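Local coordinates for peptidoglycan-recognition protein-SD (Drosophila melanogaster, PDB 2RKQ) that recognises bacterial peptidoglycan as a secreted pattern-recognition protein of the fly and activates the Toll pathway of innate immunity, at residues I31-G36 / N105-A110. Numbering follows the deposited sequence.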
loop_
_atom_site.group_PDB
_atom_site.type_symbol
_atom_site.label_atom_id
_atom_site.label_comp_id
_atom_site.label_asym_id
_atom_site.label_seq_id
_atom_site.Cartn_x
_atom_site.Cartn_y
_atom_site.Cartn_z
ATOM N N ILE A 31 1.616 5.318 3.289
ATOM C CA ILE A 31 2.489 4.166 3.391
ATOM C C ILE A 31 2.187 3.379 4.661
ATOM O O ILE A 31 2.239 3.914 5.781
ATOM C CB ILE A 31 3.971 4.578 3.395
ATOM C CG1 ILE A 31 4.294 5.490 2.199
ATOM C CG2 ILE A 31 4.879 3.337 3.407
ATOM C CD1 ILE A 31 3.990 4.866 0.830
ATOM N N ALA A 32 1.896 2.098 4.462
ATOM C CA ALA A 32 1.597 1.158 5.535
ATOM C C ALA A 32 2.555 -0.019 5.525
ATOM O O ALA A 32 3.323 -0.203 4.585
ATOM C CB ALA A 32 0.158 0.654 5.388
ATOM N N HIS A 33 2.553 -0.783 6.615
ATOM C CA HIS A 33 3.063 -2.149 6.563
ATOM C C HIS A 33 1.924 -3.099 6.883
ATOM O O HIS A 33 0.896 -2.692 7.437
ATOM C CB HIS A 33 4.322 -2.369 7.430
ATOM C CG HIS A 33 4.114 -2.410 8.922
ATOM N ND1 HIS A 33 2.939 -2.095 9.574
ATOM C CD2 HIS A 33 5.011 -2.709 9.895
ATOM C CE1 HIS A 33 3.117 -2.232 10.884
ATOM N NE2 HIS A 33 4.365 -2.593 11.099
ATOM N N THR A 34 2.101 -4.352 6.498
ATOM C CA THR A 34 1.048 -5.340 6.761
ATOM C C THR A 34 1.132 -5.859 8.182
ATOM O O THR A 34 0.150 -6.414 8.699
ATOM C CB THR A 34 1.114 -6.515 5.791
ATOM O OG1 THR A 34 2.383 -7.162 5.909
ATOM C CG2 THR A 34 0.931 -6.031 4.382
ATOM N N ALA A 35 2.313 -5.686 8.783
ATOM C CA ALA A 35 2.618 -6.017 10.183
ATOM C C ALA A 35 2.843 -7.497 10.429
ATOM O O ALA A 35 3.152 -7.902 11.554
ATOM C CB ALA A 35 1.560 -5.447 11.145
ATOM N N GLY A 36 2.710 -8.299 9.379
ATOM C CA GLY A 36 2.866 -9.751 9.508
ATOM C C GLY A 36 4.245 -10.203 9.089
ATOM O O GLY A 36 5.224 -9.452 9.188
ATOM N N ASN A 105 6.855 -6.533 8.688
ATOM C CA ASN A 105 6.747 -5.717 9.874
ATOM C C ASN A 105 8.019 -4.910 10.017
ATOM O O ASN A 105 9.112 -5.463 10.205
ATOM C CB ASN A 105 6.499 -6.559 11.126
ATOM C CG ASN A 105 6.160 -5.700 12.327
ATOM O OD1 ASN A 105 6.904 -4.781 12.681
ATOM N ND2 ASN A 105 5.014 -5.961 12.926
ATOM N N PHE A 106 7.871 -3.598 9.922
ATOM C CA PHE A 106 9.033 -2.721 9.848
ATOM C C PHE A 106 9.119 -1.777 11.027
ATOM O O PHE A 106 9.586 -0.645 10.915
ATOM C CB PHE A 106 9.043 -2.049 8.473
ATOM C CG PHE A 106 9.013 -3.049 7.380
ATOM C CD1 PHE A 106 7.854 -3.288 6.643
ATOM C CD2 PHE A 106 10.111 -3.869 7.182
ATOM C CE1 PHE A 106 7.839 -4.286 5.679
ATOM C CE2 PHE A 106 10.107 -4.860 6.235
ATOM C CZ PHE A 106 8.965 -5.079 5.477
ATOM N N GLU A 107 8.690 -2.293 12.180
ATOM C CA GLU A 107 8.840 -1.567 13.430
ATOM C C GLU A 107 10.318 -1.429 13.754
ATOM O O GLU A 107 10.771 -0.357 14.165
ATOM C CB GLU A 107 8.138 -2.303 14.570
ATOM C CG GLU A 107 6.657 -2.032 14.664
ATOM C CD GLU A 107 6.334 -0.741 15.424
ATOM O OE1 GLU A 107 5.645 -0.843 16.463
ATOM O OE2 GLU A 107 6.776 0.359 15.021
ATOM N N GLU A 108 11.076 -2.502 13.557
ATOM C CA GLU A 108 12.445 -2.493 14.075
ATOM C C GLU A 108 13.539 -2.561 13.056
ATOM O O GLU A 108 14.682 -2.230 13.363
ATOM C CB GLU A 108 12.603 -3.579 15.115
ATOM C CG GLU A 108 11.894 -3.136 16.365
ATOM C CD GLU A 108 11.734 -4.224 17.338
ATOM O OE1 GLU A 108 12.657 -5.056 17.419
ATOM O OE2 GLU A 108 10.685 -4.245 18.026
ATOM N N ARG A 109 13.197 -2.991 11.849
ATOM C CA ARG A 109 14.134 -2.938 10.754
ATOM C C ARG A 109 13.412 -2.401 9.531
ATOM O O ARG A 109 12.184 -2.548 9.418
ATOM C CB ARG A 109 14.724 -4.324 10.483
ATOM C CG ARG A 109 13.780 -5.311 9.846
ATOM C CD ARG A 109 14.450 -6.680 9.644
ATOM N NE ARG A 109 15.514 -6.662 8.638
ATOM C CZ ARG A 109 16.420 -7.625 8.486
ATOM N NH1 ARG A 109 16.402 -8.697 9.279
ATOM N NH2 ARG A 109 17.350 -7.517 7.544
ATOM N N ALA A 110 14.171 -1.768 8.646
ATOM C CA ALA A 110 13.646 -1.230 7.387
ATOM C C ALA A 110 13.352 -2.342 6.393
ATOM O O ALA A 110 13.957 -3.420 6.460
ATOM C CB ALA A 110 14.647 -0.256 6.778
HETATM O O HOH W 1 8.131 -9.390 9.536
#
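Asn105 and His33 run alongside each other in the same direction, with amide and ring planes 63° apart, and the Asn105 amide uses both its ends. Its ND2 donates to Ala35 O at 3.0 Å in a nearly straight bond, the acceptor lying close to the amide plane. OD1 accepts from the backbone N of Glu107 at 3.1 Å, closing an Asx turn; a short side chain with a donor and an acceptor suits this double task. With CG anti to the backbone N (chi1 -171°), the amide can reach both partners. An alanine here would probably leave Ala35 O and Glu107 N without these mates and let the two loops shift apart.

The His33 ring stands over Ala35 CA, 3.8 Å from its plane, and turns its CD2 edge to the second loop, where Phe106 N lies in plane at 3.0 Å from CD2, a tight edge contact and not a hydrogen bond. At the root of the side chain, His33 CB meets the edge of the Phe106 ring at CD1 (3.7 Å), and this apolar, buried ring packs on Leu154 of helix 152-158. His33 ND1 is bonded outside the two segments, while NE2, buried beside the Asn105 amide (3.7 Å to OD1), has no partner in the model. One water bridges the backbones, donating to Gly36 O at 2.9 Å and weakly accepting from Asn105 N.

Further out, Ser149 OG bonds to His33 N, and Glu107 forms a salt bridge to Lys148 and a bond to Glu152 N. The contact thus joins the end of strand 26-33 to the loop after strand 97-102 in the PGRP fold; His33, with His141 and Ser149 nearby, corresponds to the zinc site of amidase-type PGRPs, whose cysteine is probably the serine here.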